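Local coordinates for protein potential RNA-dependent RNA polymerase (Human picobirnavirus, PDB 5I62) that copies RNA as an RNA-dependent RNA polymerase, adding ribonucleotides to a growing strand, and probably serves both transcription and genome replication of a small double-stranded RNA virus, at residues 259-264 and 386-391; 337-342 and 361-366. All blocks are in the same frame, centred on the assembly; numbering follows the deposited sequence.

Contact 1 (259-264 and 386-391)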
ATOM      1  N   CYS A 259      -9.550   7.788 -13.932  1.00 19.10           N
ATOM      2  CA  CYS A 259      -8.885   7.391 -12.694  1.00 17.48           C
ATOM      3  C   CYS A 259      -9.823   6.435 -11.972  1.00 21.62           C
ATOM      4  O   CYS A 259     -10.905   6.840 -11.529  1.00 21.62           O
ATOM      5  CB  CYS A 259      -8.566   8.598 -11.826  1.00 21.93           C
ATOM      6  SG  CYS A 259      -7.715   9.915 -12.706  1.00 24.43           S
ATOM      7  N   THR A 260      -9.415   5.179 -11.859  1.00 17.95           N
ATOM      8  CA  THR A 260     -10.312   4.146 -11.385  1.00 18.96           C
ATOM      9  C   THR A 260     -10.228   4.029  -9.873  1.00 22.75           C
ATOM     10  O   THR A 260      -9.292   4.508  -9.233  1.00 22.28           O
ATOM     11  CB  THR A 260      -9.986   2.804 -12.045  1.00 19.96           C
ATOM     12  OG1 THR A 260      -8.583   2.563 -11.952  1.00 17.85           O
ATOM     13  CG2 THR A 260     -10.388   2.830 -13.524  1.00 17.19           C
ATOM     14  N   ASP A 261     -11.208   3.342  -9.302  1.00 22.57           N
ATOM     15  CA  ASP A 261     -11.138   3.060  -7.882  1.00 24.94           C
ATOM     16  C   ASP A 261     -11.883   1.761  -7.595  1.00 26.07           C
ATOM     17  O   ASP A 261     -12.998   1.570  -8.096  1.00 21.87           O
ATOM     18  CB  ASP A 261     -11.748   4.221  -7.110  1.00 27.80           C
ATOM     19  CG  ASP A 261     -11.731   3.979  -5.622  1.00 35.97           C
ATOM     20  OD1 ASP A 261     -10.833   4.420  -4.919  1.00 36.67           O
ATOM     21  OD2 ASP A 261     -12.576   3.224  -5.138  1.00 37.15           O
ATOM     22  N   PHE A 262     -11.276   0.879  -6.793  1.00 28.09           N
ATOM     23  CA  PHE A 262     -11.856  -0.394  -6.372  1.00 24.71           C
ATOM     24  C   PHE A 262     -12.320  -0.317  -4.917  1.00 27.92           C
ATOM     25  O   PHE A 262     -11.681   0.321  -4.073  1.00 25.60           O
ATOM     26  CB  PHE A 262     -10.862  -1.532  -6.518  1.00 24.29           C
ATOM     27  CG  PHE A 262     -10.579  -1.903  -7.923  1.00 25.85           C
ATOM     28  CD1 PHE A 262     -11.461  -2.691  -8.650  1.00 22.96           C
ATOM     29  CD2 PHE A 262      -9.410  -1.487  -8.515  1.00 26.85           C
ATOM     30  CE1 PHE A 262     -11.172  -3.058  -9.954  1.00 21.20           C
ATOM     31  CE2 PHE A 262      -9.108  -1.838  -9.796  1.00 24.14           C
ATOM     32  CZ  PHE A 262      -9.989  -2.627 -10.535  1.00 24.27           C
ATOM     33  N   SER A 263     -13.479  -0.908  -4.645  1.00 22.09           N
ATOM     34  CA  SER A 263     -13.915  -1.141  -3.275  1.00 27.49           C
ATOM     35  C   SER A 263     -13.401  -2.510  -2.856  1.00 21.96           C
ATOM     36  O   SER A 263     -13.769  -3.521  -3.465  1.00 20.49           O
ATOM     37  CB  SER A 263     -15.435  -1.075  -3.136  1.00 33.19           C
ATOM     38  OG  SER A 263     -15.906   0.232  -3.430  1.00 38.77           O
ATOM     39  N   LYS A 264     -12.547  -2.542  -1.829  1.00 20.13           N
ATOM     40  CA  LYS A 264     -12.125  -3.801  -1.224  1.00 17.78           C
ATOM     41  C   LYS A 264     -11.474  -4.723  -2.261  1.00 16.55           C
ATOM     42  O   LYS A 264     -11.873  -5.871  -2.446  1.00 17.32           O
ATOM     43  CB  LYS A 264     -13.319  -4.479  -0.549  1.00 17.37           C
ATOM     44  CG  LYS A 264     -13.842  -3.712   0.667  1.00 25.23           C
ATOM     45  CD  LYS A 264     -15.056  -4.428   1.245  1.00 29.92           C
ATOM     46  CE  LYS A 264     -15.274  -4.106   2.704  1.00 37.60           C
ATOM     47  NZ  LYS A 264     -15.256  -2.650   2.957  1.00 45.80           N
ATOM     48  N   LEU A 386     -19.344   3.487  -9.284  1.00 30.99           N
ATOM     49  CA  LEU A 386     -19.166   4.424 -10.388  1.00 29.24           C
ATOM     50  C   LEU A 386     -18.914   5.842  -9.881  1.00 31.95           C
ATOM     51  O   LEU A 386     -18.173   6.616 -10.501  1.00 29.14           O
ATOM     52  CB  LEU A 386     -20.391   4.383 -11.294  1.00 32.01           C
ATOM     53  CG  LEU A 386     -20.286   5.267 -12.540  1.00 34.86           C
ATOM     54  CD1 LEU A 386     -18.969   5.032 -13.273  1.00 34.06           C
ATOM     55  CD2 LEU A 386     -21.461   5.043 -13.467  1.00 39.05           C
ATOM     56  N   GLU A 387     -19.493   6.177  -8.724  1.00 32.13           N
ATOM     57  CA  GLU A 387     -19.413   7.529  -8.191  1.00 38.58           C
ATOM     58  C   GLU A 387     -17.993   7.901  -7.809  1.00 36.96           C
ATOM     59  O   GLU A 387     -17.652   9.085  -7.732  1.00 36.97           O
ATOM     60  CB  GLU A 387     -20.325   7.657  -6.975  1.00 43.06           C
ATOM     61  CG  GLU A 387     -20.953   9.018  -6.826  1.00 51.22           C
ATOM     62  CD  GLU A 387     -22.148   9.217  -7.743  1.00 62.41           C
ATOM     63  OE1 GLU A 387     -22.289   8.471  -8.741  1.00 65.19           O
ATOM     64  OE2 GLU A 387     -22.955  10.128  -7.465  1.00 69.81           O
ATOM     65  N   LYS A 388     -17.159   6.917  -7.549  1.00 29.72           N
ATOM     66  CA  LYS A 388     -15.816   7.225  -7.109  1.00 29.92           C
ATOM     67  C   LYS A 388     -14.803   7.180  -8.236  1.00 27.15           C
ATOM     68  O   LYS A 388     -13.631   7.481  -8.000  1.00 26.23           O
ATOM     69  CB  LYS A 388     -15.423   6.264  -6.000  1.00 32.10           C
ATOM     70  CG  LYS A 388     -14.952   4.954  -6.502  1.00 38.00           C
ATOM     71  CD  LYS A 388     -15.028   4.007  -5.418  1.00 49.43           C
ATOM     72  CE  LYS A 388     -15.756   3.027  -6.016  1.00 44.88           C
ATOM     73  NZ  LYS A 388     -15.752   1.727  -5.179  1.00 52.84           N
ATOM     74  N   GLN A 389     -15.206   6.753  -9.429  1.00 26.93           N
ATOM     75  CA  GLN A 389     -14.337   6.912 -10.574  1.00 23.31           C
ATOM     76  C   GLN A 389     -14.229   8.403 -10.866  1.00 28.27           C
ATOM     77  O   GLN A 389     -15.124   9.184 -10.530  1.00 31.74           O
ATOM     78  CB  GLN A 389     -14.887   6.151 -11.779  1.00 23.91           C
ATOM     79  CG  GLN A 389     -15.434   4.750 -11.460  1.00 23.79           C
ATOM     80  CD  GLN A 389     -14.445   3.849 -10.734  1.00 25.25           C
ATOM     81  OE1 GLN A 389     -13.335   3.609 -11.213  1.00 24.36           O
ATOM     82  NE2 GLN A 389     -14.865   3.309  -9.589  1.00 26.19           N
ATOM     83  N   TYR A 390     -13.116   8.810 -11.459  1.00 26.27           N
ATOM     84  CA  TYR A 390     -12.915  10.207 -11.810  1.00 26.05           C
ATOM     85  C   TYR A 390     -12.461  10.305 -13.261  1.00 24.61           C
ATOM     86  O   TYR A 390     -11.658   9.495 -13.727  1.00 20.14           O
ATOM     87  CB  TYR A 390     -11.890  10.894 -10.882  1.00 26.58           C
ATOM     88  CG  TYR A 390     -11.630  12.336 -11.276  1.00 28.39           C
ATOM     89  CD1 TYR A 390     -12.534  13.346 -10.940  1.00 32.77           C
ATOM     90  CD2 TYR A 390     -10.505  12.684 -12.011  1.00 30.10           C
ATOM     91  CE1 TYR A 390     -12.309  14.668 -11.314  1.00 33.05           C
ATOM     92  CE2 TYR A 390     -10.265  13.996 -12.384  1.00 27.41           C
ATOM     93  CZ  TYR A 390     -11.164  14.986 -12.033  1.00 35.03           C
ATOM     94  OH  TYR A 390     -10.916  16.291 -12.411  1.00 32.83           O
ATOM     95  N   VAL A 391     -12.987  11.308 -13.963  1.00 24.13           N
ATOM     96  CA  VAL A 391     -12.821  11.460 -15.402  1.00 23.36           C
ATOM     97  C   VAL A 391     -12.518  12.923 -15.710  1.00 24.77           C
ATOM     98  O   VAL A 391     -13.154  13.823 -15.158  1.00 22.23           O
ATOM     99  CB  VAL A 391     -14.092  10.972 -16.134  1.00 28.93           C
ATOM    100  CG1 VAL A 391     -14.097  11.407 -17.528  1.00 30.33           C
ATOM    101  CG2 VAL A 391     -14.203   9.462 -16.082  1.00 27.92           C
TER
HETATM  102  O   HOH W   1     -10.764   7.883  -8.606  1.00 36.79           O
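The Y390 ring meets C259 at its edge: SG lies near the ring plane, 4.0 Å from CD2 of Y390. The contact is a sulfur-aromatic one. CG of Y390 is anti to the backbone N (chi1 178°). The ring leads away from 259-264, and its OH reaches D395. The other flat group is the Q389 amide, which meets the main chain of D261 with both its polar atoms. NE2 of Q389 donates to D261 O at 3.0 Å; the bond is almost straight (175°), uses a lone pair of the carbonyl, and has its acceptor in the amide plane. D261 N donates to Q389 OE1 at 2.9 Å, tilted from the amide plane. The chain of Q389 folds back at chi2 (-54°), which turns CD toward strand 257-261. NE2 has a second acceptor, N385 O, so three bonds in all limit the rotation of the amide. This is the outer edge of the antiparallel palm sheet of the polymerase, where strand 257-261 runs into the DFSKFD sequence of motif A. The backbones of C259 and Y390 form a hydrogen-bonded pair, with C259 N to Y390 O at 2.7 Å and Y390 N to C259 O at 3.0 Å. Past this pair the Q389 side chain takes the place of a backbone partner for D261. OE1 of Q389 also sits 3.1 Å from CA of T260. A water donates to C259 O and to K388 O, bridging the two backbones. The side chains of D261 and K388 cross at about a right angle. D261 OD2 and K388 NZ form a salt bridge in the model, but both atoms are too close to neighbours, so it is doubtful.

Contact 2 (337-342 and 361-366); sequences VLQHEA and GVLTYP
Q339 is the first residue of 337-342 to meet the strand, reaching over to L363. CD of Q339 is anti to CA (chi2 -171°), and the extended chain carries the amide to the strand. NE2 lies 3.8 Å from CB of L363 and 4.2 Å from CA of G361. The amide is held from outside the pair: NE2 donates to Q355 O, and OE1 accepts from R336 NH1. The aliphatic part of Q339 packs obliquely across L363, with CB and CG each 4.2 Å from CD1 of L363. Helix 327-345 is the motif B helix of the palm, here laid against the sheet at strand 360-363, which follows the GDD turn of motif C. The local axes are 10.3 Å apart and 29° from parallel. Y377, from helix 370-378, touches both Q339 and L363. One turn on, A342 meets Y365. CB of A342 is 3.9 Å from CE2 of Y365, while the carbonyl O of A342 lies 3.5 Å from the Y365 OH. L363 and Y365 both point toward the helix; V362 points away from it, and its side chain touches V257 and C259 on the neighbouring strand.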
ATOM      1  N   VAL A 337      -3.546  -6.354 -16.869  1.00 14.64           N
ATOM      2  CA  VAL A 337      -4.397  -7.139 -17.772  1.00 16.92           C
ATOM      3  C   VAL A 337      -5.789  -6.521 -17.892  1.00 17.15           C
ATOM      4  O   VAL A 337      -6.360  -6.439 -18.990  1.00 17.07           O
ATOM      5  CB  VAL A 337      -4.475  -8.603 -17.306  1.00 19.45           C
ATOM      6  CG1 VAL A 337      -5.416  -9.403 -18.218  1.00 14.97           C
ATOM      7  CG2 VAL A 337      -3.075  -9.229 -17.295  1.00 14.85           C
ATOM      8  N   LEU A 338      -6.370  -6.113 -16.759  1.00 13.98           N
ATOM      9  CA  LEU A 338      -7.684  -5.474 -16.774  1.00 16.15           C
ATOM     10  C   LEU A 338      -7.698  -4.250 -17.692  1.00 14.09           C
ATOM     11  O   LEU A 338      -8.659  -4.023 -18.438  1.00 14.01           O
ATOM     12  CB  LEU A 338      -8.085  -5.076 -15.347  1.00 16.55           C
ATOM     13  CG  LEU A 338      -8.498  -6.158 -14.349  1.00 16.39           C
ATOM     14  CD1 LEU A 338      -8.711  -5.527 -12.965  1.00 17.16           C
ATOM     15  CD2 LEU A 338      -9.769  -6.867 -14.822  1.00 17.32           C
ATOM     16  N   GLN A 339      -6.639  -3.438 -17.632  1.00 16.12           N
ATOM     17  CA  GLN A 339      -6.573  -2.239 -18.462  1.00 14.28           C
ATOM     18  C   GLN A 339      -6.508  -2.612 -19.935  1.00 14.05           C
ATOM     19  O   GLN A 339      -7.209  -2.028 -20.768  1.00 15.79           O
ATOM     20  CB  GLN A 339      -5.364  -1.383 -18.051  1.00 13.52           C
ATOM     21  CG  GLN A 339      -5.443  -0.851 -16.595  1.00 13.74           C
ATOM     22  CD  GLN A 339      -4.350   0.163 -16.284  1.00 14.80           C
ATOM     23  OE1 GLN A 339      -3.239   0.063 -16.786  1.00 16.12           O
ATOM     24  NE2 GLN A 339      -4.692   1.180 -15.497  1.00 16.55           N
ATOM     25  N   HIS A 340      -5.662  -3.586 -20.281  1.00 13.25           N
ATOM     26  CA  HIS A 340      -5.597  -4.035 -21.668  1.00 15.12           C
ATOM     27  C   HIS A 340      -6.942  -4.569 -22.131  1.00 18.87           C
ATOM     28  O   HIS A 340      -7.381  -4.289 -23.257  1.00 17.09           O
ATOM     29  CB  HIS A 340      -4.535  -5.121 -21.830  1.00 16.70           C
ATOM     30  CG  HIS A 340      -3.143  -4.593 -21.931  1.00 18.41           C
ATOM     31  ND1 HIS A 340      -2.732  -3.790 -22.973  1.00 17.73           N
ATOM     32  CD2 HIS A 340      -2.073  -4.729 -21.111  1.00 17.00           C
ATOM     33  CE1 HIS A 340      -1.460  -3.466 -22.798  1.00 20.07           C
ATOM     34  NE2 HIS A 340      -1.038  -4.025 -21.675  1.00 22.61           N
ATOM     35  N   GLU A 341      -7.611  -5.340 -21.267  1.00 13.98           N
ATOM     36  CA  GLU A 341      -8.868  -5.976 -21.646  1.00 14.89           C
ATOM     37  C   GLU A 341      -9.954  -4.944 -21.908  1.00 16.66           C
ATOM     38  O   GLU A 341     -10.758  -5.104 -22.833  1.00 19.58           O
ATOM     39  CB  GLU A 341      -9.320  -6.956 -20.565  1.00 17.58           C
ATOM     40  CG  GLU A 341     -10.615  -7.677 -20.907  1.00 18.43           C
ATOM     41  CD  GLU A 341     -11.150  -8.457 -19.716  1.00 25.67           C
ATOM     42  OE1 GLU A 341     -11.429  -7.833 -18.660  1.00 21.24           O
ATOM     43  OE2 GLU A 341     -11.263  -9.698 -19.830  1.00 23.51           O
ATOM     44  N   ALA A 342      -9.989  -3.870 -21.116  1.00 14.39           N
ATOM     45  CA  ALA A 342     -10.965  -2.814 -21.375  1.00 17.82           C
ATOM     46  C   ALA A 342     -10.785  -2.231 -22.782  1.00 19.52           C
ATOM     47  O   ALA A 342     -11.758  -2.042 -23.522  1.00 19.33           O
ATOM     48  CB  ALA A 342     -10.851  -1.722 -20.315  1.00 16.81           C
ATOM     49  N   GLY A 361      -5.386   3.011 -10.355  1.00 18.09           N
ATOM     50  CA  GLY A 361      -5.129   3.028 -11.787  1.00 16.59           C
ATOM     51  C   GLY A 361      -5.482   4.350 -12.432  1.00 16.93           C
ATOM     52  O   GLY A 361      -6.354   5.090 -11.957  1.00 17.50           O
ATOM     53  N   VAL A 362      -4.810   4.635 -13.543  1.00 14.62           N
ATOM     54  CA  VAL A 362      -5.144   5.780 -14.374  1.00 13.13           C
ATOM     55  C   VAL A 362      -4.857   5.371 -15.811  1.00 15.40           C
ATOM     56  O   VAL A 362      -3.811   4.778 -16.089  1.00 15.31           O
ATOM     57  CB  VAL A 362      -4.372   7.047 -13.939  1.00 18.40           C
ATOM     58  CG1 VAL A 362      -2.858   6.843 -14.013  1.00 18.04           C
ATOM     59  CG2 VAL A 362      -4.776   8.231 -14.764  1.00 22.35           C
ATOM     60  N   LEU A 363      -5.812   5.597 -16.709  1.00 14.47           N
ATOM     61  CA  LEU A 363      -5.673   5.008 -18.035  1.00 13.43           C
ATOM     62  C   LEU A 363      -6.436   5.807 -19.081  1.00 14.13           C
ATOM     63  O   LEU A 363      -7.348   6.574 -18.775  1.00 16.75           O
ATOM     64  CB  LEU A 363      -6.140   3.541 -18.050  1.00 14.28           C
ATOM     65  CG  LEU A 363      -7.653   3.270 -18.089  1.00 14.95           C
ATOM     66  CD1 LEU A 363      -7.927   1.849 -18.577  1.00 13.97           C
ATOM     67  CD2 LEU A 363      -8.273   3.455 -16.703  1.00 15.78           C
ATOM     68  N   THR A 364      -6.065   5.580 -20.335  1.00 16.66           N
ATOM     69  CA  THR A 364      -6.829   6.135 -21.441  1.00 15.77           C
ATOM     70  C   THR A 364      -6.687   5.214 -22.644  1.00 16.62           C
ATOM     71  O   THR A 364      -5.708   4.475 -22.769  1.00 15.41           O
ATOM     72  CB  THR A 364      -6.384   7.576 -21.772  1.00 18.81           C
ATOM     73  OG1 THR A 364      -7.309   8.180 -22.688  1.00 19.34           O
ATOM     74  CG2 THR A 364      -4.993   7.580 -22.381  1.00 18.98           C
ATOM     75  N   TYR A 365      -7.713   5.220 -23.490  1.00 16.82           N
ATOM     76  CA  TYR A 365      -7.678   4.592 -24.802  1.00 16.63           C
ATOM     77  C   TYR A 365      -8.787   5.212 -25.642  1.00 17.25           C
ATOM     78  O   TYR A 365      -9.675   5.871 -25.100  1.00 17.34           O
ATOM     79  CB  TYR A 365      -7.824   3.060 -24.705  1.00 15.14           C
ATOM     80  CG  TYR A 365      -9.115   2.574 -24.069  1.00 16.68           C
ATOM     81  CD1 TYR A 365     -10.313   2.534 -24.790  1.00 18.83           C
ATOM     82  CD2 TYR A 365      -9.127   2.108 -22.756  1.00 15.85           C
ATOM     83  CE1 TYR A 365     -11.487   2.074 -24.203  1.00 17.76           C
ATOM     84  CE2 TYR A 365     -10.287   1.644 -22.161  1.00 15.83           C
ATOM     85  CZ  TYR A 365     -11.466   1.632 -22.886  1.00 23.24           C
ATOM     86  OH  TYR A 365     -12.622   1.173 -22.290  1.00 22.93           O
ATOM     87  N   PRO A 366      -8.746   5.050 -26.957  1.00 18.22           N
ATOM     88  CA  PRO A 366      -9.759   5.705 -27.814  1.00 22.48           C
ATOM     89  C   PRO A 366     -11.192   5.359 -27.437  1.00 18.93           C
ATOM     90  O   PRO A 366     -11.565   4.185 -27.426  1.00 19.34           O
ATOM     91  CB  PRO A 366      -9.411   5.186 -29.216  1.00 22.88           C
ATOM     92  CG  PRO A 366      -7.910   5.053 -29.153  1.00 24.89           C
ATOM     93  CD  PRO A 366      -7.633   4.501 -27.758  1.00 18.05           C
TER

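How the contacts relate
From the N terminus the first of the four segments is on strand 257-261, one half of contact 1. The chain then passes through two helices and a pair of strands, 306-309 and 312-314, to helix 327-345. Strand 355-357 follows, then strand 360-363, where 361-366 closes contact 2 over a loop of 18 residues. The chain goes on through helix 370-378 and returns at 386-391, which closes the longer loop of contact 1 around contact 2. The loops nest and do not cross. Strands 257-261 and 360-363 are sheet neighbours, probably bonded from T260 N to G361 O. Contact 1 adds the outer strand 390-392; contact 2 ties the sheet to helix 327-345, where F262 also packs on L338.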